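Side-chain contacts in sulfur oxygenase/reductase (Halothiobacillus neapolitanus, PDB 6QPA), which probably catalyses the oxygen-dependent oxidation and reduction (disproportionation) of elemental sulfur, with one iron site in each chain of a 24-chain assembly: residues 23-28 against 107-112; 174-179 against 198-203; 181-186 against 253-258. All blocks are in the same frame, centred on the assembly; numbering follows the deposited sequence.

Contact 1 (23-28 against 107-112)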
loop_
_atom_site.group_PDB
_atom_site.type_symbol
_atom_site.label_atom_id
_atom_site.label_comp_id
_atom_site.label_asym_id
_atom_site.label_seq_id
_atom_site.Cartn_x
_atom_site.Cartn_y
_atom_site.Cartn_z
ATOM N N GLU A 23 7.012 26.474 -28.544
ATOM C CA GLU A 23 7.397 25.648 -29.679
ATOM C C GLU A 23 7.249 26.420 -30.987
ATOM O O GLU A 23 8.179 26.456 -31.802
ATOM C CB GLU A 23 6.588 24.351 -29.698
ATOM C CG GLU A 23 7.052 23.377 -30.773
ATOM C CD GLU A 23 8.485 22.898 -30.548
ATOM O OE1 GLU A 23 8.932 22.862 -29.379
ATOM O OE2 GLU A 23 9.171 22.570 -31.542
ATOM N N THR A 24 6.087 27.051 -31.205
ATOM C CA THR A 24 5.902 27.781 -32.458
ATOM C C THR A 24 6.798 29.013 -32.560
ATOM O O THR A 24 7.143 29.411 -33.676
ATOM C CB THR A 24 4.434 28.198 -32.659
ATOM O OG1 THR A 24 4.150 29.363 -31.881
ATOM C CG2 THR A 24 3.472 27.075 -32.283
ATOM N N MET A 25 7.227 29.591 -31.432
ATOM C CA MET A 25 8.126 30.743 -31.484
ATOM C C MET A 25 9.513 30.386 -32.014
ATOM O O MET A 25 10.151 31.227 -32.662
ATOM C CB MET A 25 8.256 31.372 -30.100
ATOM C CG MET A 25 7.221 32.421 -29.792
ATOM S SD MET A 25 7.639 33.303 -28.280
ATOM C CE MET A 25 7.684 31.973 -27.085
ATOM N N MET A 26 10.027 29.187 -31.721
ATOM C CA MET A 26 11.314 28.814 -32.299
ATOM C C MET A 26 11.190 28.183 -33.683
ATOM O O MET A 26 12.180 28.151 -34.420
ATOM C CB MET A 26 12.118 27.866 -31.396
ATOM C CG MET A 26 11.500 26.515 -31.114
ATOM S SD MET A 26 12.320 25.704 -29.719
ATOM C CE MET A 26 13.784 25.075 -30.550
ATOM N N LYS A 27 10.011 27.678 -34.055
ATOM C CA LYS A 27 9.834 27.065 -35.367
ATOM C C LYS A 27 9.414 28.076 -36.433
ATOM O O LYS A 27 9.858 27.978 -37.584
ATOM C CB LYS A 27 8.809 25.922 -35.284
ATOM C CG LYS A 27 7.744 25.898 -36.404
ATOM C CD LYS A 27 8.034 24.848 -37.476
ATOM C CE LYS A 27 6.800 24.542 -38.338
ATOM N NZ LYS A 27 5.531 25.210 -37.888
ATOM N N VAL A 28 8.568 29.043 -36.082
ATOM C CA VAL A 28 8.045 30.008 -37.043
ATOM C C VAL A 28 8.788 31.340 -36.969
ATOM O O VAL A 28 8.995 31.991 -37.994
ATOM C CB VAL A 28 6.524 30.199 -36.842
ATOM C CG1 VAL A 28 5.982 31.247 -37.799
ATOM C CG2 VAL A 28 5.790 28.880 -37.053
ATOM N N LEU A 107 -1.058 32.939 -35.283
ATOM C CA LEU A 107 -2.306 33.475 -34.744
ATOM C C LEU A 107 -2.992 32.506 -33.787
ATOM O O LEU A 107 -3.782 32.947 -32.946
ATOM C CB LEU A 107 -3.272 33.870 -35.877
ATOM C CG LEU A 107 -2.990 35.158 -36.686
ATOM C CD1 LEU A 107 -4.076 35.435 -37.727
ATOM C CD2 LEU A 107 -2.795 36.405 -35.812
ATOM N N GLY A 108 -2.699 31.207 -33.879
ATOM C CA GLY A 108 -3.230 30.228 -32.941
ATOM C C GLY A 108 -2.739 30.392 -31.512
ATOM O O GLY A 108 -3.269 29.736 -30.608
ATOM N N MET A 109 -1.735 31.232 -31.289
ATOM C CA MET A 109 -1.282 31.522 -29.941
ATOM C C MET A 109 -1.502 32.984 -29.558
ATOM O O MET A 109 -1.132 33.377 -28.451
ATOM C CB MET A 109 0.201 31.166 -29.786
ATOM C CG MET A 109 1.134 32.185 -30.433
ATOM S SD MET A 109 2.855 31.736 -30.198
ATOM C CE MET A 109 3.744 33.053 -31.029
ATOM N N VAL A 110 -2.085 33.798 -30.444
ATOM C CA VAL A 110 -2.249 35.233 -30.215
ATOM C C VAL A 110 -3.562 35.485 -29.478
ATOM O O VAL A 110 -4.627 34.993 -29.873
ATOM C CB VAL A 110 -2.190 36.015 -31.544
ATOM C CG1 VAL A 110 -2.602 37.466 -31.349
ATOM C CG2 VAL A 110 -0.779 35.954 -32.121
ATOM N N ILE A 111 -3.473 36.238 -28.390
ATOM C CA ILE A 111 -4.631 36.664 -27.632
ATOM C C ILE A 111 -4.937 38.138 -27.864
ATOM O O ILE A 111 -6.104 38.534 -27.800
ATOM C CB ILE A 111 -4.414 36.364 -26.128
ATOM C CG1 ILE A 111 -4.492 34.846 -25.887
ATOM C CG2 ILE A 111 -5.384 37.139 -25.210
ATOM C CD1 ILE A 111 -3.948 34.405 -24.568
ATOM N N GLU A 112 -3.929 38.948 -28.165
ATOM C CA GLU A 112 -4.101 40.368 -28.423
ATOM C C GLU A 112 -3.001 40.802 -29.385
ATOM O O GLU A 112 -1.887 40.269 -29.353
ATOM C CB GLU A 112 -4.053 41.148 -27.102
ATOM C CG GLU A 112 -4.605 42.548 -27.123
ATOM C CD GLU A 112 -4.663 43.144 -25.722
ATOM O OE1 GLU A 112 -4.302 42.441 -24.740
ATOM O OE2 GLU A 112 -5.062 44.325 -25.614
#
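Thr24, Met25 and Met109 make this contact, and none of them is flat. No ring, amide or carboxylate takes part, so there is no face or edge to cover. The thioether end of Met109 meets the hydroxyl of Thr24 and the CG methylene of Met25. Met109 points toward the helix with its CG between the backbone N and the carbonyl carbon (chi1 76°). Beyond CG the chain is fully extended, which carries SD and CE to the helix surface. The side chains of Thr24 and Met109 run alongside each other, pointing opposite ways, and Thr24 OG1 lies 3.2 Å from Met109 SD. This is a close polar touch, not a hydrogen bond. Thr24 OG1 has a weak hydrogen bond to Ser21 O in its own helix. The methyl Met109 CE goes further and rests 3.7 Å from Met25 CG. Here the two methionines lie roughly perpendicular. Both are buried, and both also pack on Ile15 of strand 7-15. Helix 19-27 follows that strand, and strand 110-125 pairs with it in an antiparallel sheet, so the contact ties the helix to the entry of strand 110-125. Met109 ends a short 3-10 segment. Just beyond, Ile111 and Glu112 both face Lys14 in a classic beta bulge, and Ile111 O is hydrogen-bonded to Tyr295 OH of a second subunit. The contact therefore joins a sulfur-hydroxyl touch to a methyl-on-methylene touch, with no directional bond between the two segments.

Contact 2 (174-179 against 198-203)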
loop_
_atom_site.group_PDB
_atom_site.type_symbol
_atom_site.label_atom_id
_atom_site.label_comp_id
_atom_site.label_asym_id
_atom_site.label_seq_id
_atom_site.Cartn_x
_atom_site.Cartn_y
_atom_site.Cartn_z
ATOM N N ALA A 174 10.391 68.837 -23.298
ATOM C CA ALA A 174 10.786 68.806 -21.892
ATOM C C ALA A 174 10.925 67.373 -21.389
ATOM O O ALA A 174 11.853 67.063 -20.632
ATOM C CB ALA A 174 9.789 69.600 -21.036
ATOM N N PHE A 175 10.000 66.491 -21.780
ATOM C CA PHE A 175 10.112 65.083 -21.406
ATOM C C PHE A 175 11.404 64.483 -21.941
ATOM O O PHE A 175 12.122 63.773 -21.223
ATOM C CB PHE A 175 8.916 64.277 -21.930
ATOM C CG PHE A 175 9.105 62.790 -21.822
ATOM C CD1 PHE A 175 8.757 62.112 -20.655
ATOM C CD2 PHE A 175 9.690 62.073 -22.860
ATOM C CE1 PHE A 175 8.965 60.731 -20.532
ATOM C CE2 PHE A 175 9.908 60.698 -22.751
ATOM C CZ PHE A 175 9.542 60.021 -21.599
ATOM N N GLU A 176 11.701 64.738 -23.219
ATOM C CA GLU A 176 12.899 64.168 -23.821
ATOM C C GLU A 176 14.144 64.600 -23.062
ATOM O O GLU A 176 15.012 63.773 -22.750
ATOM C CB GLU A 176 12.981 64.579 -25.295
ATOM C CG GLU A 176 11.894 63.927 -26.133
ATOM C CD GLU A 176 11.867 64.375 -27.594
ATOM O OE1 GLU A 176 12.787 65.111 -28.008
ATOM O OE2 GLU A 176 10.940 63.959 -28.334
ATOM N N GLN A 177 14.217 65.889 -22.702
ATOM C CA GLN A 177 15.360 66.387 -21.946
ATOM C C GLN A 177 15.401 65.789 -20.544
ATOM O O GLN A 177 16.474 65.426 -20.056
ATOM C CB GLN A 177 15.318 67.920 -21.877
ATOM C CG GLN A 177 15.545 68.572 -23.222
ATOM C CD GLN A 177 15.328 70.085 -23.190
ATOM O OE1 GLN A 177 14.290 70.572 -22.732
ATOM N NE2 GLN A 177 16.311 70.828 -23.676
ATOM N N GLY A 178 14.251 65.707 -19.873
ATOM C CA GLY A 178 14.232 65.158 -18.524
ATOM C C GLY A 178 14.534 63.671 -18.490
ATOM O O GLY A 178 15.239 63.193 -17.603
ATOM N N ALA A 179 13.975 62.914 -19.438
ATOM C CA ALA A 179 14.279 61.488 -19.523
ATOM C C ALA A 179 15.754 61.267 -19.828
ATOM O O ALA A 179 16.401 60.394 -19.231
ATOM C CB ALA A 179 13.412 60.821 -20.597
ATOM N N ILE A 198 15.641 56.167 -25.870
ATOM C CA ILE A 198 14.358 56.857 -25.789
ATOM C C ILE A 198 13.687 56.757 -27.151
ATOM O O ILE A 198 14.233 57.230 -28.153
ATOM C CB ILE A 198 14.530 58.327 -25.385
ATOM C CG1 ILE A 198 15.136 58.431 -23.983
ATOM C CG2 ILE A 198 13.174 59.055 -25.487
ATOM C CD1 ILE A 198 15.624 59.816 -23.638
ATOM N N MET A 199 12.498 56.172 -27.197
ATOM C CA MET A 199 11.806 55.927 -28.459
ATOM C C MET A 199 10.473 56.647 -28.447
ATOM O O MET A 199 9.684 56.470 -27.509
ATOM C CB MET A 199 11.588 54.434 -28.674
ATOM C CG MET A 199 12.861 53.626 -28.732
ATOM S SD MET A 199 12.565 51.858 -29.063
ATOM C CE MET A 199 11.775 51.375 -27.543
ATOM N N LYS A 200 10.192 57.382 -29.525
ATOM C CA LYS A 200 8.991 58.209 -29.657
ATOM C C LYS A 200 8.127 57.637 -30.773
ATOM O O LYS A 200 8.591 57.520 -31.909
ATOM C CB LYS A 200 9.373 59.653 -29.993
ATOM C CG LYS A 200 8.191 60.628 -30.102
ATOM C CD LYS A 200 8.665 61.947 -30.666
ATOM C CE LYS A 200 7.540 62.973 -30.756
ATOM N NZ LYS A 200 8.084 64.144 -31.513
ATOM N N GLN A 201 6.881 57.296 -30.463
ATOM C CA GLN A 201 5.982 56.776 -31.488
ATOM C C GLN A 201 5.537 57.905 -32.414
ATOM O O GLN A 201 5.044 58.930 -31.944
ATOM C CB GLN A 201 4.759 56.113 -30.850
ATOM C CG GLN A 201 3.775 55.634 -31.931
ATOM C CD GLN A 201 2.432 55.138 -31.415
ATOM O OE1 GLN A 201 1.415 55.331 -32.080
ATOM N NE2 GLN A 201 2.418 54.495 -30.233
ATOM N N PHE A 202 5.706 57.723 -33.734
ATOM C CA PHE A 202 5.259 58.727 -34.695
ATOM C C PHE A 202 4.340 58.155 -35.769
ATOM O O PHE A 202 3.953 58.892 -36.672
ATOM C CB PHE A 202 6.458 59.450 -35.357
ATOM C CG PHE A 202 7.301 58.563 -36.259
ATOM C CD1 PHE A 202 8.333 57.783 -35.741
ATOM C CD2 PHE A 202 7.061 58.516 -37.622
ATOM C CE1 PHE A 202 9.106 56.967 -36.568
ATOM C CE2 PHE A 202 7.829 57.703 -38.465
ATOM C CZ PHE A 202 8.852 56.918 -37.932
ATOM N N GLY A 203 3.965 56.885 -35.693
ATOM C CA GLY A 203 3.042 56.318 -36.658
ATOM C C GLY A 203 2.909 54.827 -36.428
ATOM O O GLY A 203 3.579 54.251 -35.561
HETATM O O HOH W 1 10.320 65.263 -30.533
#
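Lys200 reaches from its strand toward Glu176 on the helix. Its CB points at the helix, and CG is anti to the backbone N (chi1 -178°). Every later torsion is also extended, so the chain is a straight rod. CD passes 3.8 Å from Glu176 OE2, where the carboxylate arm comes in square to the lysine chain. CE packs against Tyr253 OH on the neighbouring strand. Lys200 NZ ends 4.3 Å from Glu176 OE2, too far for a salt bridge. A water fills the gap: it accepts from Lys200 NZ at 2.7 Å and donates to Glu176 OE2 at 2.6 Å. The same OE2 is hydrogen-bonded to Tyr253 OH, so it has two polar partners. The nearby ammonium would probably help keep this carboxylate ionised. Helix 172-189 links the parallel strands 159-167 and 193-204, with strand 251-259 between them. This is a split beta-alpha-beta unit, consistent with the dimeric alpha/beta-barrel clan to which the family belongs. The helix segment runs nearly antiparallel to the strand segment, at 161°, with their axes 10.3 Å apart. Nearer the start of the strand the contact turns apolar. Ile198 CD1 meets Ala179 CB at 3.9 Å, and Ala179 CB in turn sits over one face of the Phe175 ring, toward its rim.

Contact 3 (181-186 against 253-258); sequences ETLEWM and YLVHIE
Leu183 makes the apolar contacts with Val255 and Ile257, and its two methyls divide the work. Leu183 CD1 meets Val255 CG1 at 3.9 Å, with the two side chains reaching toward each other tip to tip. Leu183 CD2 lies 3.6 Å from Ile257 CD1 and 3.9 Å from Ile257 CG1, where the side chains cross obliquely. Leu183 CG stands beside its backbone N (chi1 -69°), and the fork beyond it straddles the two strand residues. All three residues are buried.

The polar interactions lie within the strand. His256 points away from the helix, and its NE2 donates to Glu258 OE1 at 2.7 Å. The bond is nearly straight (168°), lies in the ring plane and uses the anti lone pair of the oxygen. His256 ND1 is hydrogen-bonded to Tyr79 OH, so both ring nitrogens are held and the ring's rotation is fixed. Arg309 and Arg158 form salt bridges with Glu258 OE1 and OE2, which probably stabilises its negative charge.

Val255 and Ile257 lie on the helix-facing side of the sheet, while His256 points to the other side, where Tyr79 is. Leu183 also packs on Trp196 and Ile198 of strand 193-204. On another side of helix 172-189, Thr182 and Trp185 pack against helix 276-287.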
loop_
_atom_site.group_PDB
_atom_site.type_symbol
_atom_site.label_atom_id
_atom_site.label_comp_id
_atom_site.label_asym_id
_atom_site.label_seq_id
_atom_site.Cartn_x
_atom_site.Cartn_y
_atom_site.Cartn_z
ATOM N N GLU A 181 18.240 63.265 -19.033
ATOM C CA GLU A 181 19.031 63.530 -17.832
ATOM C C GLU A 181 18.897 62.400 -16.817
ATOM O O GLU A 181 19.888 61.987 -16.206
ATOM C CB GLU A 181 18.632 64.883 -17.220
ATOM C CG GLU A 181 19.560 65.273 -16.070
ATOM C CD GLU A 181 19.259 66.639 -15.442
ATOM O OE1 GLU A 181 18.320 67.346 -15.893
ATOM O OE2 GLU A 181 19.982 66.991 -14.483
ATOM N N THR A 182 17.679 61.866 -16.647
ATOM C CA THR A 182 17.459 60.744 -15.735
ATOM C C THR A 182 18.321 59.547 -16.121
ATOM O O THR A 182 18.995 58.943 -15.274
ATOM C CB THR A 182 15.983 60.324 -15.756
ATOM O OG1 THR A 182 15.147 61.423 -15.401
ATOM C CG2 THR A 182 15.733 59.165 -14.747
ATOM N N LEU A 183 18.293 59.184 -17.408
ATOM C CA LEU A 183 18.950 57.968 -17.881
ATOM C C LEU A 183 20.468 58.096 -17.843
ATOM O O LEU A 183 21.174 57.129 -17.527
ATOM C CB LEU A 183 18.456 57.645 -19.295
ATOM C CG LEU A 183 16.997 57.197 -19.345
ATOM C CD1 LEU A 183 16.408 57.280 -20.747
ATOM C CD2 LEU A 183 16.889 55.753 -18.765
ATOM N N GLU A 184 20.985 59.283 -18.158
ATOM C CA GLU A 184 22.418 59.518 -18.063
ATOM C C GLU A 184 22.900 59.420 -16.622
ATOM O O GLU A 184 24.006 58.928 -16.364
ATOM C CB GLU A 184 22.747 60.889 -18.649
ATOM C CG GLU A 184 22.608 60.901 -20.157
ATOM C CD GLU A 184 22.898 62.258 -20.776
ATOM O OE1 GLU A 184 22.828 63.273 -20.056
ATOM O OE2 GLU A 184 23.201 62.302 -21.987
ATOM N N TRP A 185 22.106 59.928 -15.673
ATOM C CA TRP A 185 22.460 59.781 -14.267
ATOM C C TRP A 185 22.521 58.307 -13.891
ATOM O O TRP A 185 23.479 57.852 -13.254
ATOM C CB TRP A 185 21.447 60.522 -13.393
ATOM C CG TRP A 185 21.838 60.748 -11.927
ATOM C CD1 TRP A 185 22.312 61.911 -11.389
ATOM C CD2 TRP A 185 21.745 59.816 -10.828
ATOM N NE1 TRP A 185 22.521 61.769 -10.035
ATOM C CE2 TRP A 185 22.183 60.498 -9.661
ATOM C CE3 TRP A 185 21.325 58.489 -10.713
ATOM C CZ2 TRP A 185 22.228 59.888 -8.390
ATOM C CZ3 TRP A 185 21.374 57.866 -9.429
ATOM C CH2 TRP A 185 21.809 58.586 -8.291
ATOM N N MET A 186 21.512 57.542 -14.311
ATOM C CA MET A 186 21.454 56.125 -13.965
ATOM C C MET A 186 22.625 55.355 -14.553
ATOM O O MET A 186 23.241 54.538 -13.860
ATOM C CB MET A 186 20.129 55.530 -14.432
ATOM C CG MET A 186 18.940 56.078 -13.657
ATOM S SD MET A 186 17.317 55.578 -14.274
ATOM C CE MET A 186 17.403 53.845 -14.041
ATOM N N TYR A 253 5.952 57.611 -25.528
ATOM C CA TYR A 253 7.381 57.338 -25.510
ATOM C C TYR A 253 7.622 56.010 -24.822
ATOM O O TYR A 253 7.057 55.757 -23.750
ATOM C CB TYR A 253 8.154 58.435 -24.774
ATOM C CG TYR A 253 8.279 59.754 -25.523
ATOM C CD1 TYR A 253 7.255 60.682 -25.514
ATOM C CD2 TYR A 253 9.452 60.081 -26.200
ATOM C CE1 TYR A 253 7.381 61.904 -26.187
ATOM C CE2 TYR A 253 9.596 61.301 -26.874
ATOM C CZ TYR A 253 8.557 62.204 -26.867
ATOM O OH TYR A 253 8.713 63.412 -27.512
ATOM N N LEU A 254 8.468 55.174 -25.425
ATOM C CA LEU A 254 8.948 53.950 -24.797
ATOM C C LEU A 254 10.384 54.162 -24.364
ATOM O O LEU A 254 11.244 54.474 -25.195
ATOM C CB LEU A 254 8.868 52.763 -25.744
ATOM C CG LEU A 254 7.440 52.457 -26.150
ATOM C CD1 LEU A 254 7.402 51.181 -26.996
ATOM C CD2 LEU A 254 6.615 52.305 -24.886
ATOM N N VAL A 255 10.646 53.982 -23.074
ATOM C CA VAL A 255 11.988 54.128 -22.534
ATOM C C VAL A 255 12.582 52.730 -22.383
ATOM O O VAL A 255 12.186 51.962 -21.502
ATOM C CB VAL A 255 11.971 54.902 -21.211
ATOM C CG1 VAL A 255 13.370 54.911 -20.583
ATOM C CG2 VAL A 255 11.460 56.336 -21.460
ATOM N N HIS A 256 13.558 52.413 -23.230
ATOM C CA HIS A 256 14.166 51.084 -23.305
ATOM C C HIS A 256 15.437 51.097 -22.458
ATOM O O HIS A 256 16.337 51.897 -22.717
ATOM C CB HIS A 256 14.446 50.758 -24.774
ATOM C CG HIS A 256 15.295 49.545 -25.017
ATOM N ND1 HIS A 256 14.855 48.479 -25.770
ATOM C CD2 HIS A 256 16.585 49.274 -24.706
ATOM C CE1 HIS A 256 15.818 47.582 -25.873
ATOM N NE2 HIS A 256 16.883 48.045 -25.243
ATOM N N ILE A 257 15.482 50.272 -21.411
ATOM C CA ILE A 257 16.646 50.218 -20.524
ATOM C C ILE A 257 17.110 48.778 -20.379
ATOM O O ILE A 257 16.321 47.892 -20.029
ATOM C CB ILE A 257 16.356 50.811 -19.134
ATOM C CG1 ILE A 257 15.569 52.125 -19.255
ATOM C CG2 ILE A 257 17.674 51.032 -18.400
ATOM C CD1 ILE A 257 15.115 52.676 -17.934
ATOM N N GLU A 258 18.403 48.559 -20.580
ATOM C CA GLU A 258 18.994 47.243 -20.449
ATOM C C GLU A 258 19.759 47.162 -19.140
ATOM O O GLU A 258 20.400 48.132 -18.712
ATOM C CB GLU A 258 19.906 46.927 -21.638
ATOM C CG GLU A 258 19.168 47.137 -22.932
ATOM C CD GLU A 258 19.823 46.533 -24.160
ATOM O OE1 GLU A 258 19.121 46.484 -25.183
ATOM O OE2 GLU A 258 21.001 46.114 -24.126
#

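Contacts 2 and 3 both use helix 172-189, against the adjacent strands 193-204 and 251-259. Their centres are 10 Å apart, and Tyr253 joins them. Contact 1 lies on the opposite side of the chain's centre, where helix 19-27 meets the chain just before strand 110-125. Its centre is about 31 Å from the centres of the others. All three reach one sheet, in which strands 110-125 and 193-204 are neighbours. Contact 3 is core and purely aliphatic between helix and strand. Contact 2 is partly buried, with an apolar end and a water-bridged Glu-Lys pair at the more open end. Contact 1 is mostly buried but small, close to a subunit interface, and brings a sulfur and a methyl of one methionine onto the helix.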